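Local coordinates for nucleotidyl transferase AbiEii/AbiGii toxin family protein (Mycobacterium tuberculosis, PDB 6Y56), which acts as MenT4, a nucleotidyltransferase toxin of a toxin-antitoxin system, and probably inhibits growth by transferring nucleotides to tRNA acceptor stems, at residues 27-32 and 153-158; 59-64 and 143-148; 173-178 and 224-229; 198-203 and 261-266. All blocks are in the same frame, centred on the assembly; numbering follows the deposited sequence.

Contact 1 (27-32 and 153-158); sequences AQDHLL and FGLPTL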
loop_
_atom_site.group_PDB
_atom_site.type_symbol
_atom_site.label_atom_id
_atom_site.label_comp_id
_atom_site.label_asym_id
_atom_site.label_seq_id
_atom_site.Cartn_x
_atom_site.Cartn_y
_atom_site.Cartn_z
ATOM N N ALA A 27 -6.073 -14.753 4.786
ATOM C CA ALA A 27 -5.046 -15.449 4.009
ATOM C C ALA A 27 -3.766 -14.629 3.932
ATOM O O ALA A 27 -2.664 -15.179 4.059
ATOM C CB ALA A 27 -5.579 -15.761 2.610
ATOM N N GLN A 28 -3.890 -13.312 3.742
ATOM C CA GLN A 28 -2.710 -12.451 3.728
ATOM C C GLN A 28 -1.920 -12.546 5.026
ATOM O O GLN A 28 -0.681 -12.537 5.008
ATOM C CB GLN A 28 -3.120 -10.997 3.523
ATOM C CG GLN A 28 -3.686 -10.671 2.175
ATOM C CD GLN A 28 -4.302 -9.302 2.160
ATOM O OE1 GLN A 28 -4.767 -8.813 3.193
ATOM N NE2 GLN A 28 -4.320 -8.673 0.995
ATOM N N ASP A 29 -2.610 -12.588 6.176
ATOM C CA ASP A 29 -1.892 -12.715 7.446
ATOM C C ASP A 29 -1.086 -14.000 7.480
ATOM O O ASP A 29 0.037 -14.034 8.002
ATOM C CB ASP A 29 -2.857 -12.731 8.632
ATOM C CG ASP A 29 -3.615 -11.440 8.797
ATOM O OD1 ASP A 29 -3.201 -10.403 8.227
ATOM O OD2 ASP A 29 -4.629 -11.469 9.508
ATOM N N HIS A 30 -1.660 -15.072 6.940
ATOM C CA HIS A 30 -0.976 -16.357 6.896
ATOM C C HIS A 30 0.229 -16.300 5.967
ATOM O O HIS A 30 1.288 -16.851 6.289
ATOM C CB HIS A 30 -1.959 -17.456 6.473
ATOM C CG HIS A 30 -2.899 -17.877 7.562
ATOM N ND1 HIS A 30 -3.848 -17.033 8.098
ATOM C CD2 HIS A 30 -3.027 -19.053 8.224
ATOM C CE1 HIS A 30 -4.518 -17.668 9.046
ATOM N NE2 HIS A 30 -4.036 -18.895 9.143
ATOM N N LEU A 31 0.092 -15.631 4.816
ATOM C CA LEU A 31 1.207 -15.503 3.883
ATOM C C LEU A 31 2.329 -14.675 4.492
ATOM O O LEU A 31 3.509 -15.030 4.378
ATOM C CB LEU A 31 0.714 -14.870 2.579
ATOM C CG LEU A 31 1.692 -14.672 1.409
ATOM C CD1 LEU A 31 0.943 -14.515 0.111
ATOM C CD2 LEU A 31 2.577 -13.430 1.586
ATOM N N LEU A 32 1.975 -13.572 5.154
ATOM C CA LEU A 32 2.986 -12.730 5.785
ATOM C C LEU A 32 3.695 -13.475 6.908
ATOM O O LEU A 32 4.911 -13.331 7.083
ATOM C CB LEU A 32 2.343 -11.428 6.264
ATOM C CG LEU A 32 1.916 -10.478 5.134
ATOM C CD1 LEU A 32 0.930 -9.425 5.649
ATOM C CD2 LEU A 32 3.126 -9.813 4.507
ATOM N N PHE A 153 -0.927 -19.468 15.469
ATOM C CA PHE A 153 0.426 -18.938 15.540
ATOM C C PHE A 153 0.304 -17.460 15.868
ATOM O O PHE A 153 -0.762 -16.866 15.706
ATOM C CB PHE A 153 1.176 -19.109 14.209
ATOM C CG PHE A 153 0.406 -18.616 13.020
ATOM C CD1 PHE A 153 0.477 -17.288 12.633
ATOM C CD2 PHE A 153 -0.415 -19.477 12.302
ATOM C CE1 PHE A 153 -0.239 -16.828 11.544
ATOM C CE2 PHE A 153 -1.137 -19.020 11.206
ATOM C CZ PHE A 153 -1.047 -17.695 10.834
ATOM N N GLY A 154 1.398 -16.878 16.347
ATOM C CA GLY A 154 1.453 -15.446 16.586
ATOM C C GLY A 154 1.934 -14.710 15.345
ATOM O O GLY A 154 2.832 -15.170 14.644
ATOM N N LEU A 155 1.322 -13.559 15.086
ATOM C CA LEU A 155 1.692 -12.792 13.908
ATOM C C LEU A 155 3.048 -12.114 14.122
ATOM O O LEU A 155 3.405 -11.753 15.246
ATOM C CB LEU A 155 0.617 -11.752 13.608
ATOM C CG LEU A 155 -0.641 -12.396 13.006
ATOM C CD1 LEU A 155 -1.822 -11.456 13.089
ATOM C CD2 LEU A 155 -0.410 -12.861 11.570
ATOM N N PRO A 156 3.817 -11.927 13.055
ATOM C CA PRO A 156 5.176 -11.402 13.190
ATOM C C PRO A 156 5.186 -9.887 13.346
ATOM O O PRO A 156 4.180 -9.200 13.158
ATOM C CB PRO A 156 5.804 -11.780 11.846
ATOM C CG PRO A 156 4.651 -11.716 10.878
ATOM C CD PRO A 156 3.509 -12.309 11.664
ATOM N N THR A 157 6.358 -9.372 13.686
ATOM C CA THR A 157 6.636 -7.960 13.489
ATOM C C THR A 157 7.374 -7.819 12.169
ATOM O O THR A 157 8.210 -8.659 11.823
ATOM C CB THR A 157 7.457 -7.367 14.638
ATOM O OG1 THR A 157 8.711 -8.053 14.786
ATOM C CG2 THR A 157 6.682 -7.453 15.937
ATOM N N LEU A 158 7.027 -6.774 11.415
ATOM C CA LEU A 158 7.568 -6.602 10.073
ATOM C C LEU A 158 8.043 -5.169 9.893
ATOM O O LEU A 158 7.406 -4.240 10.399
ATOM C CB LEU A 158 6.483 -6.879 9.020
ATOM C CG LEU A 158 6.000 -8.327 8.920
ATOM C CD1 LEU A 158 4.861 -8.388 7.924
ATOM C CD2 LEU A 158 7.138 -9.226 8.497
#
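Phe153 drives its edge into one face of the His30 imidazole: CZ of Phe153 stands 3.5 Å above the imidazole plane, over its centre. CE2 shares the approach, lying 3.5 Å from CD2 of His30, which sits at the phenyl edge near its plane. With centroids 4.8 Å apart and planes at 88°, this is a T-shaped pair. Phe153 reaches it with CG between its own backbone N and carbonyl carbon (chi1 50°). ND1 of His30 bonds back to the carbonyl of Val26, which helps fix the rotation of the ring, and Phe153 also stacks on Tyr33. Further along, CD2 of Leu155 packs against Asp29, touching both CB and the backbone O of that residue at 3.8 Å. The carboxylate is engaged apart from this packing, by a salt bridge to Lys56 and a hydrogen bond with the Tyr151 hydroxyl. Beyond it, Leu32 and Leu158 cross at about a right angle, CD2 of the first 4.1 Å from CD1 of the second. The whole is a helix-on-loop packing of the nucleotidyltransferase-type domain, in which helix 19-38 is covered by the connection into, and the start of, strand 157-160 of the two-stranded antiparallel sheet with 138-141.

Contact 2 (59-64 and 143-148); sequences LGNVGR and IQLPIH
A helix C terminus ended by a glycine meets an extended loop here: Gly60, the residue at which the chain leaves helix 50-59, packs against Ile143 and, with Asn61, against Leu145 of the connection between strands 138-141 and 157-160. Gly60 turns the chain with positive phi (57°), and its neighbours run on in a short 3-10 turn, with Val62 N bonded to Leu59 O and Gly63 N to Gly60 O. Lacking a side chain, Gly60 lets Ile143 settle directly on the backbone. CG2 of Ile143 lies 4.0 Å from the Gly60 CA, on the side where a CB would point, while CG1 of Ile143 comes to 3.9 Å from the Gly60 N. The CA atoms of these two residues are 5.3 Å apart, so the main chains come close at this point. A backbone hydrogen bond between Ile143 and Lys56 ties the same loop to the last turn of the helix. Leu145 makes the other half of the contact with a single methyl. Its CD2 lies 3.5 Å from the Asn61 N and also approaches the amide group of that side chain, which crosses the leucine obliquely at 3.8 Å from ND2 to CD2. At its root, Leu145 touches its own turn, its CB standing 3.7 Å above the His148 imidazole plane, offset toward the rim.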
loop_
_atom_site.group_PDB
_atom_site.type_symbol
_atom_site.label_atom_id
_atom_site.label_comp_id
_atom_site.label_asym_id
_atom_site.label_seq_id
_atom_site.Cartn_x
_atom_site.Cartn_y
_atom_site.Cartn_z
ATOM N N LEU A 59 -3.934 0.548 11.061
ATOM C CA LEU A 59 -5.365 0.782 11.235
ATOM C C LEU A 59 -6.125 -0.415 11.785
ATOM O O LEU A 59 -7.037 -0.233 12.600
ATOM C CB LEU A 59 -6.006 1.218 9.909
ATOM C CG LEU A 59 -5.423 2.474 9.262
ATOM C CD1 LEU A 59 -6.182 2.792 7.982
ATOM C CD2 LEU A 59 -5.460 3.681 10.202
ATOM N N GLY A 60 -5.814 -1.625 11.335
ATOM C CA GLY A 60 -6.617 -2.775 11.710
ATOM C C GLY A 60 -8.067 -2.562 11.323
ATOM O O GLY A 60 -8.387 -2.154 10.205
ATOM N N ASN A 61 -8.961 -2.864 12.267
ATOM C CA ASN A 61 -10.436 -2.818 12.061
ATOM C C ASN A 61 -10.951 -1.411 11.733
ATOM O O ASN A 61 -12.081 -1.321 11.225
ATOM C CB ASN A 61 -11.179 -3.423 13.253
ATOM C CG ASN A 61 -10.982 -2.634 14.530
ATOM O OD1 ASN A 61 -11.944 -2.328 15.225
ATOM N ND2 ASN A 61 -9.743 -2.300 14.850
ATOM N N VAL A 62 -10.192 -0.356 12.031
ATOM C CA VAL A 62 -10.690 1.018 11.717
ATOM C C VAL A 62 -10.480 1.311 10.224
ATOM O O VAL A 62 -10.987 2.333 9.751
ATOM C CB VAL A 62 -10.059 2.103 12.611
ATOM C CG1 VAL A 62 -10.283 1.822 14.088
ATOM C CG2 VAL A 62 -8.583 2.300 12.318
ATOM N N GLY A 63 -9.747 0.446 9.519
ATOM C CA GLY A 63 -9.507 0.637 8.108
ATOM C C GLY A 63 -10.196 -0.411 7.247
ATOM O O GLY A 63 -10.712 -1.424 7.719
ATOM N N ARG A 64 -10.153 -0.157 5.947
ATOM C CA ARG A 64 -10.767 -1.020 4.955
ATOM C C ARG A 64 -9.954 -2.302 4.771
ATOM O O ARG A 64 -8.761 -2.384 5.082
ATOM C CB ARG A 64 -10.800 -0.304 3.605
ATOM C CG ARG A 64 -9.402 0.045 3.095
ATOM C CD ARG A 64 -9.441 0.654 1.696
ATOM N NE ARG A 64 -8.108 0.966 1.175
ATOM C CZ ARG A 64 -7.390 0.152 0.405
ATOM N NH1 ARG A 64 -7.865 -1.035 0.049
ATOM N NH2 ARG A 64 -6.190 0.525 -0.002
ATOM N N ILE A 143 -1.867 -4.898 14.154
ATOM C CA ILE A 143 -2.935 -4.477 15.060
ATOM C C ILE A 143 -3.755 -5.705 15.417
ATOM O O ILE A 143 -4.189 -6.453 14.532
ATOM C CB ILE A 143 -3.797 -3.406 14.377
ATOM C CG1 ILE A 143 -2.946 -2.206 13.942
ATOM C CG2 ILE A 143 -4.940 -2.991 15.282
ATOM C CD1 ILE A 143 -2.394 -1.402 15.102
ATOM N N GLN A 144 -3.947 -5.939 16.712
ATOM C CA GLN A 144 -4.606 -7.163 17.160
ATOM C C GLN A 144 -6.098 -7.120 16.859
ATOM O O GLN A 144 -6.790 -6.159 17.211
ATOM C CB GLN A 144 -4.388 -7.358 18.659
ATOM C CG GLN A 144 -2.964 -7.751 19.011
ATOM C CD GLN A 144 -2.735 -7.892 20.505
ATOM O OE1 GLN A 144 -3.613 -7.587 21.315
ATOM N NE2 GLN A 144 -1.543 -8.341 20.878
ATOM N N LEU A 145 -6.594 -8.166 16.206
ATOM C CA LEU A 145 -7.996 -8.294 15.841
ATOM C C LEU A 145 -8.525 -9.615 16.379
ATOM O O LEU A 145 -7.762 -10.567 16.540
ATOM C CB LEU A 145 -8.163 -8.258 14.314
ATOM C CG LEU A 145 -7.631 -7.005 13.612
ATOM C CD1 LEU A 145 -7.907 -7.088 12.110
ATOM C CD2 LEU A 145 -8.228 -5.738 14.197
ATOM N N PRO A 146 -9.827 -9.703 16.667
ATOM C CA PRO A 146 -10.364 -10.930 17.289
ATOM C C PRO A 146 -10.060 -12.227 16.547
ATOM O O PRO A 146 -9.699 -13.231 17.177
ATOM C CB PRO A 146 -11.868 -10.637 17.367
ATOM C CG PRO A 146 -11.937 -9.155 17.526
ATOM C CD PRO A 146 -10.819 -8.614 16.647
ATOM N N ILE A 147 -10.194 -12.241 15.220
ATOM C CA ILE A 147 -9.992 -13.479 14.485
ATOM C C ILE A 147 -8.563 -13.991 14.602
ATOM O O ILE A 147 -8.329 -15.185 14.419
ATOM C CB ILE A 147 -10.424 -13.317 13.011
ATOM C CG1 ILE A 147 -10.668 -14.684 12.352
ATOM C CG2 ILE A 147 -9.399 -12.448 12.237
ATOM C CD1 ILE A 147 -11.536 -14.633 11.112
ATOM N N HIS A 148 -7.597 -13.124 14.921
ATOM C CA HIS A 148 -6.217 -13.586 15.055
ATOM C C HIS A 148 -6.076 -14.640 16.142
ATOM O O HIS A 148 -5.148 -15.452 16.098
ATOM C CB HIS A 148 -5.269 -12.426 15.360
ATOM C CG HIS A 148 -5.232 -11.372 14.297
ATOM N ND1 HIS A 148 -4.636 -10.149 14.502
ATOM C CD2 HIS A 148 -5.691 -11.361 13.024
ATOM C CE1 HIS A 148 -4.731 -9.426 13.401
ATOM N NE2 HIS A 148 -5.375 -10.133 12.492
#

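Contact 3 (173-178 and 224-229); sequences RYRRVA and EDVLAA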
loop_
_atom_site.group_PDB
_atom_site.type_symbol
_atom_site.label_atom_id
_atom_site.label_comp_id
_atom_site.label_asym_id
_atom_site.label_seq_id
_atom_site.Cartn_x
_atom_site.Cartn_y
_atom_site.Cartn_z
ATOM N N ARG A 173 0.668 8.711 -6.385
ATOM C CA ARG A 173 -0.239 8.034 -7.306
ATOM C C ARG A 173 -1.506 8.844 -7.538
ATOM O O ARG A 173 -1.995 8.924 -8.674
ATOM C CB ARG A 173 -0.586 6.648 -6.795
ATOM C CG ARG A 173 -1.551 5.939 -7.740
ATOM C CD ARG A 173 -1.419 4.438 -7.638
ATOM N NE ARG A 173 -2.006 3.950 -6.400
ATOM C CZ ARG A 173 -1.823 2.724 -5.927
ATOM N NH1 ARG A 173 -1.051 1.870 -6.587
ATOM N NH2 ARG A 173 -2.404 2.358 -4.793
ATOM N N TYR A 174 -2.049 9.448 -6.475
ATOM C CA TYR A 174 -3.245 10.278 -6.590
ATOM C C TYR A 174 -3.051 11.379 -7.615
ATOM O O TYR A 174 -3.998 11.751 -8.321
ATOM C CB TYR A 174 -3.528 10.871 -5.211
ATOM C CG TYR A 174 -4.897 11.453 -4.968
ATOM C CD1 TYR A 174 -6.007 10.640 -4.787
ATOM C CD2 TYR A 174 -5.061 12.822 -4.838
ATOM C CE1 TYR A 174 -7.258 11.192 -4.523
ATOM C CE2 TYR A 174 -6.293 13.378 -4.575
ATOM C CZ TYR A 174 -7.379 12.563 -4.422
ATOM O OH TYR A 174 -8.605 13.142 -4.161
ATOM N N ARG A 175 -1.831 11.898 -7.720
ATOM C CA ARG A 175 -1.516 12.949 -8.669
ATOM C C ARG A 175 -1.672 12.475 -10.110
ATOM O O ARG A 175 -1.910 13.293 -11.012
ATOM C CB ARG A 175 -0.087 13.388 -8.377
ATOM C CG ARG A 175 0.469 14.379 -9.300
ATOM C CD ARG A 175 1.228 13.746 -10.446
ATOM N NE ARG A 175 1.347 14.792 -11.421
ATOM C CZ ARG A 175 2.091 14.747 -12.508
ATOM N NH1 ARG A 175 2.114 15.803 -13.301
ATOM N NH2 ARG A 175 2.824 13.673 -12.792
ATOM N N ARG A 176 -1.498 11.178 -10.347
ATOM C CA ARG A 176 -1.537 10.615 -11.691
ATOM C C ARG A 176 -2.896 10.040 -12.051
ATOM O O ARG A 176 -3.361 10.224 -13.183
ATOM C CB ARG A 176 -0.474 9.522 -11.841
ATOM C CG ARG A 176 -0.619 8.713 -13.130
ATOM C CD ARG A 176 0.500 7.710 -13.311
ATOM N NE ARG A 176 0.411 6.636 -12.325
ATOM C CZ ARG A 176 -0.352 5.555 -12.456
ATOM N NH1 ARG A 176 -1.101 5.378 -13.544
ATOM N NH2 ARG A 176 -0.359 4.639 -11.492
ATOM N N VAL A 177 -3.538 9.341 -11.118
ATOM C CA VAL A 177 -4.815 8.683 -11.370
ATOM C C VAL A 177 -5.621 8.674 -10.078
ATOM O O VAL A 177 -5.077 8.465 -8.990
ATOM C CB VAL A 177 -4.599 7.262 -11.933
ATOM C CG1 VAL A 177 -3.848 6.392 -10.933
ATOM C CG2 VAL A 177 -5.922 6.632 -12.302
ATOM N N ALA A 178 -6.928 8.890 -10.202
ATOM C CA ALA A 178 -7.818 9.015 -9.052
ATOM C C ALA A 178 -8.433 7.653 -8.747
ATOM O O ALA A 178 -9.266 7.155 -9.512
ATOM C CB ALA A 178 -8.900 10.051 -9.347
ATOM N N GLU A 224 -2.325 21.531 -8.368
ATOM C CA GLU A 224 -3.714 21.268 -8.727
ATOM C C GLU A 224 -3.946 19.830 -9.163
ATOM O O GLU A 224 -5.092 19.375 -9.142
ATOM C CB GLU A 224 -4.160 22.201 -9.853
ATOM C CG GLU A 224 -4.249 23.661 -9.453
ATOM C CD GLU A 224 -2.907 24.373 -9.491
ATOM O OE1 GLU A 224 -1.914 23.770 -9.965
ATOM O OE2 GLU A 224 -2.853 25.539 -9.036
ATOM N N ASP A 225 -2.895 19.114 -9.576
ATOM C CA ASP A 225 -3.050 17.695 -9.888
ATOM C C ASP A 225 -3.675 16.936 -8.724
ATOM O O ASP A 225 -4.386 15.946 -8.930
ATOM C CB ASP A 225 -1.692 17.056 -10.203
ATOM C CG ASP A 225 -0.987 17.680 -11.401
ATOM O OD1 ASP A 225 -1.604 18.437 -12.175
ATOM O OD2 ASP A 225 0.224 17.400 -11.576
ATOM N N VAL A 226 -3.414 17.374 -7.496
ATOM C CA VAL A 226 -3.985 16.766 -6.303
ATOM C C VAL A 226 -5.111 17.612 -5.718
ATOM O O VAL A 226 -6.103 17.070 -5.231
ATOM C CB VAL A 226 -2.881 16.504 -5.251
ATOM C CG1 VAL A 226 -3.481 16.131 -3.905
ATOM C CG2 VAL A 226 -1.930 15.427 -5.733
ATOM N N LEU A 227 -4.966 18.937 -5.751
ATOM C CA LEU A 227 -5.830 19.820 -4.977
ATOM C C LEU A 227 -7.016 20.375 -5.748
ATOM O O LEU A 227 -7.862 21.032 -5.136
ATOM C CB LEU A 227 -5.025 20.978 -4.380
ATOM C CG LEU A 227 -3.997 20.565 -3.331
ATOM C CD1 LEU A 227 -3.406 21.807 -2.686
ATOM C CD2 LEU A 227 -4.626 19.654 -2.288
ATOM N N ALA A 228 -7.108 20.154 -7.055
ATOM C CA ALA A 228 -8.314 20.565 -7.756
ATOM C C ALA A 228 -9.492 19.733 -7.269
ATOM O O ALA A 228 -9.349 18.561 -6.909
ATOM C CB ALA A 228 -8.149 20.393 -9.265
ATOM N N ALA A 229 -10.663 20.356 -7.234
ATOM C CA ALA A 229 -11.852 19.645 -6.799
ATOM C C ALA A 229 -12.115 18.485 -7.747
ATOM O O ALA A 229 -12.115 18.650 -8.971
ATOM C CB ALA A 229 -13.052 20.591 -6.773
HETATM O O HOH W 1 -4.671 14.781 -11.965
#
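A side-on salt bridge between Arg175 and Asp225 joins the C-terminal end of helix 163-174 to the short helix 224-227. Two nitrogens of Arg175 take the same oxygen: NE reaches OD2 of Asp225 at 2.8 Å and NH1 reaches it at 3.0 Å. Arg175 has CG anti to its backbone N (chi1 175°), and a bend at chi2 (-93°) turns CD. OD2 lies in the guanidinium plane, but the two donors come to it from one face of the carboxylate, about 35° out of its plane. The side chains lie side by side and point the same way, with CG of Arg175 3.6 Å from CB of Asp225. A third donor, the backbone N of Arg222, also bonds OD2, while NH1 has a second acceptor in the carbonyl of Thr218. Val226 spreads its two methyls over separate partners: CG1 is 3.8 Å from CD2 of Tyr174, and CG2 is 3.8 Å from CB of Arg175. A water donates to the carbonyls of both Arg175 and Asp225. Arg230 makes a cation-pi contact with the tyrosine ring and bonds the Tyr174 carbonyl. The arrangement is helix-end packing within the all-helical C-terminal part of the chain, stitched by an ion pair.

Contact 4 (198-203 and 261-266); sequences LVRRLW and AFLTDL
Arg200 leaves helix 196-212 with CB 4.0 Å from CD2 of Leu263, the two side chains sliding past each other in opposite directions. CG comes next, 3.8 Å from CD2 of Leu266. The CD methylene lies 3.5 Å from the Phe262 O, and there the chain bends: chi3 of 57° turns NE back toward the carbonyl of Asp265. That oxygen covers one face of the guanidinium, 3.3 Å above its plane and offset toward the rim; NE does not bond it directly, but holds a water weakly that also sits beside it. At the tip, NH1 donates to the Phe262 O at 2.9 Å and 151°, standing above the carbonyl plane. The N-H of Asp265 reaches the same oxygen from the opposite face, so this carbonyl is gripped by two donors. Asp265 itself is the centre of an inverse gamma turn. One helical turn on, Trp203 lays CE3 3.8 Å from CD2 of Leu263, whose other methyl lies over a face of the indole. At the far end CG1 of Val199 meets the edge of the Phe262 ring. A helix side chain thus reaches the main chain of the linker, partly 3-10, between helices 249-259 and 268-273, packing helix 196-212 against it in the helical C-terminal part of this nucleotidyltransferase.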
loop_
_atom_site.group_PDB
_atom_site.type_symbol
_atom_site.label_atom_id
_atom_site.label_comp_id
_atom_site.label_asym_id
_atom_site.label_seq_id
_atom_site.Cartn_x
_atom_site.Cartn_y
_atom_site.Cartn_z
ATOM N N LEU A 198 7.927 17.223 5.494
ATOM C CA LEU A 198 8.536 15.981 5.036
ATOM C C LEU A 198 7.662 15.269 4.009
ATOM O O LEU A 198 8.172 14.798 2.983
ATOM C CB LEU A 198 8.803 15.090 6.247
ATOM C CG LEU A 198 9.353 13.700 5.938
ATOM C CD1 LEU A 198 10.702 13.744 5.231
ATOM C CD2 LEU A 198 9.471 12.945 7.254
ATOM N N VAL A 199 6.350 15.206 4.257
ATOM C CA VAL A 199 5.435 14.604 3.290
ATOM C C VAL A 199 5.477 15.367 1.970
ATOM O O VAL A 199 5.547 14.767 0.888
ATOM C CB VAL A 199 4.007 14.513 3.860
ATOM C CG1 VAL A 199 3.020 14.145 2.749
ATOM C CG2 VAL A 199 3.948 13.464 4.944
ATOM N N ARG A 200 5.488 16.699 2.031
ATOM C CA ARG A 200 5.505 17.489 0.806
ATOM C C ARG A 200 6.804 17.289 0.039
ATOM O O ARG A 200 6.790 17.133 -1.192
ATOM C CB ARG A 200 5.308 18.961 1.161
ATOM C CG ARG A 200 5.334 19.919 -0.023
ATOM C CD ARG A 200 5.021 21.359 0.405
ATOM N NE ARG A 200 5.946 21.817 1.432
ATOM C CZ ARG A 200 5.598 22.327 2.609
ATOM N NH1 ARG A 200 4.329 22.506 2.946
ATOM N NH2 ARG A 200 6.550 22.687 3.455
ATOM N N ARG A 201 7.937 17.298 0.747
ATOM C CA ARG A 201 9.232 17.073 0.113
ATOM C C ARG A 201 9.292 15.697 -0.528
ATOM O O ARG A 201 9.666 15.562 -1.701
ATOM C CB ARG A 201 10.351 17.263 1.145
ATOM C CG ARG A 201 11.756 16.871 0.682
ATOM C CD ARG A 201 12.196 17.648 -0.544
ATOM N NE ARG A 201 12.198 19.094 -0.333
ATOM C CZ ARG A 201 13.286 19.820 -0.084
ATOM N NH1 ARG A 201 13.181 21.137 0.060
ATOM N NH2 ARG A 201 14.474 19.238 0.014
ATOM N N LEU A 202 8.894 14.669 0.215
ATOM C CA LEU A 202 8.922 13.312 -0.318
ATOM C C LEU A 202 7.982 13.165 -1.506
ATOM O O LEU A 202 8.307 12.455 -2.462
ATOM C CB LEU A 202 8.551 12.311 0.774
ATOM C CG LEU A 202 9.633 12.018 1.801
ATOM C CD1 LEU A 202 9.038 11.182 2.920
ATOM C CD2 LEU A 202 10.772 11.283 1.127
ATOM N N TRP A 203 6.809 13.808 -1.457
ATOM C CA TRP A 203 5.867 13.757 -2.576
ATOM C C TRP A 203 6.521 14.257 -3.858
ATOM O O TRP A 203 6.471 13.594 -4.900
ATOM C CB TRP A 203 4.628 14.592 -2.238
ATOM C CG TRP A 203 3.634 14.750 -3.346
ATOM C CD1 TRP A 203 3.001 13.758 -4.034
ATOM C CD2 TRP A 203 3.147 15.983 -3.878
ATOM N NE1 TRP A 203 2.138 14.304 -4.952
ATOM C CE2 TRP A 203 2.212 15.668 -4.883
ATOM C CE3 TRP A 203 3.412 17.323 -3.601
ATOM C CZ2 TRP A 203 1.534 16.648 -5.616
ATOM C CZ3 TRP A 203 2.745 18.291 -4.319
ATOM C CH2 TRP A 203 1.815 17.947 -5.320
ATOM N N ALA A 261 -3.975 20.964 1.746
ATOM C CA ALA A 261 -3.677 22.306 1.253
ATOM C C ALA A 261 -2.206 22.677 1.422
ATOM O O ALA A 261 -1.666 23.435 0.608
ATOM C CB ALA A 261 -4.566 23.323 1.978
ATOM N N PHE A 262 -1.539 22.148 2.458
ATOM C CA PHE A 262 -0.132 22.464 2.700
ATOM C C PHE A 262 0.772 22.083 1.538
ATOM O O PHE A 262 1.891 22.598 1.446
ATOM C CB PHE A 262 0.371 21.813 4.004
ATOM C CG PHE A 262 0.483 20.304 3.940
ATOM C CD1 PHE A 262 1.647 19.686 3.489
ATOM C CD2 PHE A 262 -0.580 19.512 4.326
ATOM C CE1 PHE A 262 1.734 18.306 3.430
ATOM C CE2 PHE A 262 -0.499 18.136 4.274
ATOM C CZ PHE A 262 0.663 17.525 3.819
ATOM N N LEU A 263 0.324 21.191 0.652
ATOM C CA LEU A 263 1.143 20.844 -0.502
ATOM C C LEU A 263 1.370 22.032 -1.418
ATOM O O LEU A 263 2.306 22.008 -2.221
ATOM C CB LEU A 263 0.506 19.701 -1.297
ATOM C CG LEU A 263 0.393 18.372 -0.557
ATOM C CD1 LEU A 263 -0.422 17.424 -1.407
ATOM C CD2 LEU A 263 1.769 17.784 -0.250
ATOM N N THR A 264 0.540 23.070 -1.313
ATOM C CA THR A 264 0.726 24.257 -2.137
ATOM C C THR A 264 1.973 25.033 -1.752
ATOM O O THR A 264 2.514 25.766 -2.588
ATOM C CB THR A 264 -0.519 25.145 -2.058
ATOM O OG1 THR A 264 -0.568 25.982 -3.212
ATOM C CG2 THR A 264 -0.509 25.994 -0.807
ATOM N N ASP A 265 2.447 24.882 -0.519
ATOM C CA ASP A 265 3.568 25.674 -0.023
ATOM C C ASP A 265 4.913 25.078 -0.420
ATOM O O ASP A 265 5.820 24.951 0.407
ATOM C CB ASP A 265 3.448 25.874 1.490
ATOM C CG ASP A 265 2.168 26.591 1.882
ATOM O OD1 ASP A 265 1.710 27.462 1.106
ATOM O OD2 ASP A 265 1.615 26.283 2.961
ATOM N N LEU A 266 5.051 24.737 -1.699
ATOM C CA LEU A 266 6.318 24.254 -2.222
ATOM C C LEU A 266 7.388 25.321 -2.063
ATOM O O LEU A 266 7.153 26.500 -2.349
ATOM C CB LEU A 266 6.166 23.932 -3.708
ATOM C CG LEU A 266 5.135 22.872 -4.085
ATOM C CD1 LEU A 266 5.037 22.770 -5.589
ATOM C CD2 LEU A 266 5.508 21.519 -3.498
HETATM O O HOH W 2 8.343 23.645 1.370
#

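How the contacts relate
From the N terminus, helix 19-38 supplies the first half of contact 1 and the end of helix 50-59 the first half of contact 2. The chain then builds most of the six-stranded sheet before 143-148 closes contact 2, and 153-158 closes contact 1 soon after, so contact 2 is nested inside contact 1. They touch through His148, which packs on Asp29 and Leu155. Contacts 3 and 4 follow in the helical part and cross, their segments alternating as 173-178, 198-203, 224-229 and 261-266; Trp203 and Val226 pack where they meet. Contact 1 lies on the opposite side of the chain's centre from contacts 3 and 4, with centres about 34 Å away.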